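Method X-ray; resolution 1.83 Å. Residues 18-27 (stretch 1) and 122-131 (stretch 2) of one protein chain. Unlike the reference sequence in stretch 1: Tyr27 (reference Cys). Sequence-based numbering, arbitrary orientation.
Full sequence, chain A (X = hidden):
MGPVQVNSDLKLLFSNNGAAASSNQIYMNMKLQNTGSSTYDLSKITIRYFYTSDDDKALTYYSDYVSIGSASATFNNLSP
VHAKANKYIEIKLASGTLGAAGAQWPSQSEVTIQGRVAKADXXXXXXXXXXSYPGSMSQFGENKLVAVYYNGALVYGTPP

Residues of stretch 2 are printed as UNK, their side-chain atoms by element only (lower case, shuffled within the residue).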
# COMPACT_ATOMS: atom_id res chain seq x y z
N GLY A 18 -12.48 5.48 6.00
CA GLY A 18 -12.96 5.43 7.37
C GLY A 18 -13.32 4.03 7.86
O GLY A 18 -13.95 3.88 8.91
N ALA A 19 -12.94 3.00 7.11
CA ALA A 19 -13.25 1.63 7.49
C ALA A 19 -13.00 1.33 8.96
O ALA A 19 -11.98 1.74 9.53
CB ALA A 19 -12.51 0.64 6.62
N ALA A 20 -13.93 0.61 9.58
CA ALA A 20 -13.80 0.20 10.98
C ALA A 20 -13.03 -1.10 11.09
O ALA A 20 -12.81 -1.79 10.10
CB ALA A 20 -15.18 0.05 11.61
N ALA A 21 -12.64 -1.46 12.31
CA ALA A 21 -11.95 -2.73 12.52
C ALA A 21 -12.74 -3.89 11.92
O ALA A 21 -12.17 -4.79 11.32
CB ALA A 21 -11.70 -2.95 13.99
N SER A 22 -14.05 -3.88 12.10
CA SER A 22 -14.90 -4.88 11.51
C SER A 22 -15.40 -4.38 10.15
O SER A 22 -16.10 -3.37 10.09
CB SER A 22 -16.08 -5.18 12.44
OG SER A 22 -16.62 -6.46 12.17
N SER A 23 -15.04 -5.07 9.08
CA SER A 23 -15.31 -4.58 7.73
C SER A 23 -15.56 -5.74 6.78
O SER A 23 -15.08 -6.84 7.02
CB SER A 23 -14.11 -3.75 7.23
OG SER A 23 -14.39 -3.07 6.02
N ASN A 24 -16.30 -5.51 5.71
CA ASN A 24 -16.51 -6.55 4.70
C ASN A 24 -15.28 -6.81 3.82
O ASN A 24 -15.15 -7.87 3.21
CB ASN A 24 -17.73 -6.23 3.83
CG ASN A 24 -17.54 -5.00 2.95
OD1 ASN A 24 -16.91 -4.01 3.35
ND2 ASN A 24 -18.11 -5.04 1.75
N GLN A 25 -14.37 -5.84 3.77
CA GLN A 25 -13.15 -5.98 2.98
C GLN A 25 -12.12 -4.99 3.46
O GLN A 25 -12.44 -4.07 4.20
CB GLN A 25 -13.46 -5.74 1.50
CG GLN A 25 -14.19 -4.43 1.22
CD GLN A 25 -14.87 -4.41 -0.15
OE1 GLN A 25 -14.50 -5.14 -1.06
NE2 GLN A 25 -15.89 -3.57 -0.27
N ILE A 26 -10.86 -5.18 3.07
CA ILE A 26 -9.83 -4.22 3.41
C ILE A 26 -9.81 -3.12 2.36
O ILE A 26 -9.74 -3.43 1.17
CB ILE A 26 -8.43 -4.88 3.44
CG1 ILE A 26 -8.42 -6.10 4.38
CG2 ILE A 26 -7.39 -3.87 3.87
CD1 ILE A 26 -7.06 -6.81 4.42
N TYR A 27 -9.85 -1.86 2.80
CA TYR A 27 -9.72 -0.73 1.88
C TYR A 27 -8.34 -0.12 1.95
O TYR A 27 -7.84 0.15 3.05
CB TYR A 27 -10.75 0.35 2.19
CG TYR A 27 -12.16 -0.10 2.00
CD1 TYR A 27 -12.85 0.18 0.82
CD2 TYR A 27 -12.81 -0.82 2.98
CE1 TYR A 27 -14.15 -0.25 0.64
CE2 TYR A 27 -14.11 -1.25 2.82
CZ TYR A 27 -14.78 -0.97 1.64
OH TYR A 27 -16.07 -1.39 1.48
N UNK A 122 -17.99 -14.50 1.15
CA UNK A 122 -18.94 -13.58 1.79
C UNK A 122 -18.49 -13.15 3.19
O UNK A 122 -19.16 -12.33 3.83
c UNK A 122 -21.59 -13.37 -0.16
c UNK A 122 -22.34 -14.00 -1.18
n UNK A 122 -22.34 -15.34 -0.92
c UNK A 122 -22.76 -11.92 -2.22
c UNK A 122 -21.44 -11.98 -0.19
c UNK A 122 -21.62 -15.58 0.23
c UNK A 122 -22.03 -11.27 -1.22
c UNK A 122 -20.32 -14.22 1.97
c UNK A 122 -21.14 -14.40 0.73
c UNK A 122 -22.92 -13.28 -2.22
N UNK A 123 -17.39 -13.72 3.68
CA UNK A 123 -17.03 -13.48 5.07
C UNK A 123 -16.28 -12.18 5.25
O UNK A 123 -15.68 -11.65 4.31
c UNK A 123 -17.16 -15.91 5.74
c UNK A 123 -16.28 -14.67 5.72
o UNK A 123 -15.08 -14.95 4.99
N UNK A 124 -16.35 -11.65 6.46
CA UNK A 124 -15.78 -10.35 6.76
C UNK A 124 -14.39 -10.48 7.33
O UNK A 124 -13.92 -11.57 7.65
c UNK A 124 -18.09 -9.44 7.21
n UNK A 124 -19.07 -9.81 8.02
c UNK A 124 -16.68 -9.60 7.74
o UNK A 124 -18.28 -9.03 6.08
N UNK A 125 -13.74 -9.33 7.47
CA UNK A 125 -12.39 -9.26 7.96
C UNK A 125 -12.37 -8.58 9.32
O UNK A 125 -13.09 -7.61 9.54
c UNK A 125 -11.46 -9.18 5.64
c UNK A 125 -11.51 -8.47 6.97
c UNK A 125 -12.05 -7.05 6.81
N UNK A 126 -11.56 -9.10 10.23
CA UNK A 126 -11.29 -8.41 11.48
C UNK A 126 -9.92 -7.75 11.36
O UNK A 126 -8.88 -8.40 11.49
o UNK A 126 -10.25 -9.48 14.80
c UNK A 126 -10.79 -8.75 13.94
c UNK A 126 -11.29 -9.38 12.66
o UNK A 126 -10.92 -7.51 14.11
N UNK A 127 -9.92 -6.45 11.11
CA UNK A 127 -8.69 -5.75 10.82
C UNK A 127 -7.98 -5.35 12.10
O UNK A 127 -6.87 -4.85 12.06
o UNK A 127 -9.20 -3.54 6.96
c UNK A 127 -9.92 -4.81 8.83
c UNK A 127 -8.99 -4.52 9.98
n UNK A 127 -10.97 -2.77 8.07
c UNK A 127 -10.01 -3.65 7.87
N UNK A 128 -8.63 -5.57 13.25
CA UNK A 128 -8.01 -5.20 14.52
C UNK A 128 -6.74 -6.01 14.69
O UNK A 128 -5.84 -5.60 15.41
c UNK A 128 -8.95 -5.43 15.71
o UNK A 128 -9.14 -6.81 15.96
N UNK A 129 -6.68 -7.16 14.02
CA UNK A 129 -5.49 -8.00 14.04
C UNK A 129 -4.52 -7.81 12.89
O UNK A 129 -3.60 -8.60 12.71
o UNK A 129 -5.44 -9.69 16.41
c UNK A 129 -5.88 -9.47 14.08
c UNK A 129 -6.21 -9.93 15.47
n UNK A 129 -7.37 -10.57 15.63
N UNK A 130 -4.73 -6.78 12.08
CA UNK A 130 -3.83 -6.56 10.95
C UNK A 130 -2.86 -5.43 11.27
O UNK A 130 -3.29 -4.31 11.56
c UNK A 130 -5.45 -7.36 9.19
c UNK A 130 -4.61 -6.22 9.68
o UNK A 130 -6.43 -7.09 8.48
o UNK A 130 -5.13 -8.54 9.48
N UNK A 131 -1.57 -5.74 11.20
CA UNK A 131 -0.51 -4.77 11.48
C UNK A 131 -0.72 -3.42 10.76
O UNK A 131 -0.57 -2.34 11.36
c UNK A 131 3.83 -3.70 12.69
c UNK A 131 3.60 -2.84 10.48
o UNK A 131 5.35 -2.06 11.91
c UNK A 131 2.04 -4.49 11.28
c UNK A 131 4.26 -2.87 11.69
c UNK A 131 2.50 -3.65 10.28
c UNK A 131 0.83 -5.38 11.06
c UNK A 131 2.73 -4.50 12.48
O HOH W 1 -13.97 -10.01 2.54
O HOH W 2 -9.64 -1.32 5.63

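Position 122 carries ten side-chain atoms: one carbon, then fused five- and six-membered rings holding eight carbons and one nitrogen. Only an indole fits, so this is Trp122. Its CA-to-CB bond points away from stretch 1, and the side chain makes no contact with stretch 1.

Position 123 has three side-chain atoms, a carbon bearing one oxygen and one carbon. A beta-branched hydroxyl identifies Thr123. Its CA-to-CB bond also points away; the link to stretch 1 runs through the backbone, where water 1 donates to Thr123 O at 3.0 Å and to Asn24 O at 2.5 Å.

Position 124 shows two carbons, the second carrying one oxygen and one nitrogen. This short amide is Asn124. Its OD1 lies 3.3 Å from Asn24 CA and its CB 3.3 Å from Ser23 O, so the residue packs against the backbone where the CA atoms of the two stretches come nearest, Asn24 CA and Asn124 CA at 4.4 Å.

Position 125 has three carbons, one of them carrying the other two, and no polar atom. Branching at CB defines Val125. CG2 sits 3.9 Å from Ser23 CB and 3.9 Å from Gln25 C; its apolar side-chain contact is with Ile26, Val125 CG2 to Ile26 CG1 at 4.5 Å. The backbone pairs with Ser23 in both directions: Val125 N donates to Ser23 O at 2.9 Å (173°), and Ser23 N donates to Val125 O at 3.2 Å (167°).

Position 126 ends in a carbon with two oxygens, after one other carbon: a carboxylate, Asp126. It forms the non-hydrogen-bonded antiparallel pair with Ser22, CA to CA 5.0 Å.

Position 127 has three carbons in a row, the third carrying one oxygen and one nitrogen. The longer amide is Gln127, whose CA-to-CB bond points toward stretch 1. NE2 donates to Ala20 O at 2.9 Å (140°) and lies 3.4 Å from Ser23 CB. OE1 approaches Ile26 CG2 at 3.6 Å and accepts from water 2 at 2.6 Å, which in turn accepts from Tyr27 N at 2.9 Å.

Position 128 has one carbon then one oxygen, hence Ser128. Its CB is 4.1 Å from Ala21 CB, while OG donates to Asp126 OD1 at 2.7 Å.

Position 129 repeats the short amide pattern of two carbons, one oxygen and one nitrogen: Asn129, out of reach of stretch 1.

Position 130 has two carbons, the second with two oxygens: Asp130. Its OD2 is 4.1 Å from Ile26 CD1.

Position 131 has one carbon and a six-carbon ring bearing an oxygen: Tyr131, out of reach of stretch 1.

The contact is a short antiparallel pairing burying 494 Å². Its reciprocal Ser23–Val125 bonds are extended by Gln127 N donating to Ala21 O at 2.8 Å (169°). Gln127 has the largest area covered by the other stretch, 90 Å², its backbone and amide each satisfying a carbonyl, while Val125 adds the apolar packing, water 1 bridges two backbone carbonyls, and water 2 joins Tyr27 N to Gln127 OE1.

Stretch 2, residues 122-131: WTNVDQSNDY
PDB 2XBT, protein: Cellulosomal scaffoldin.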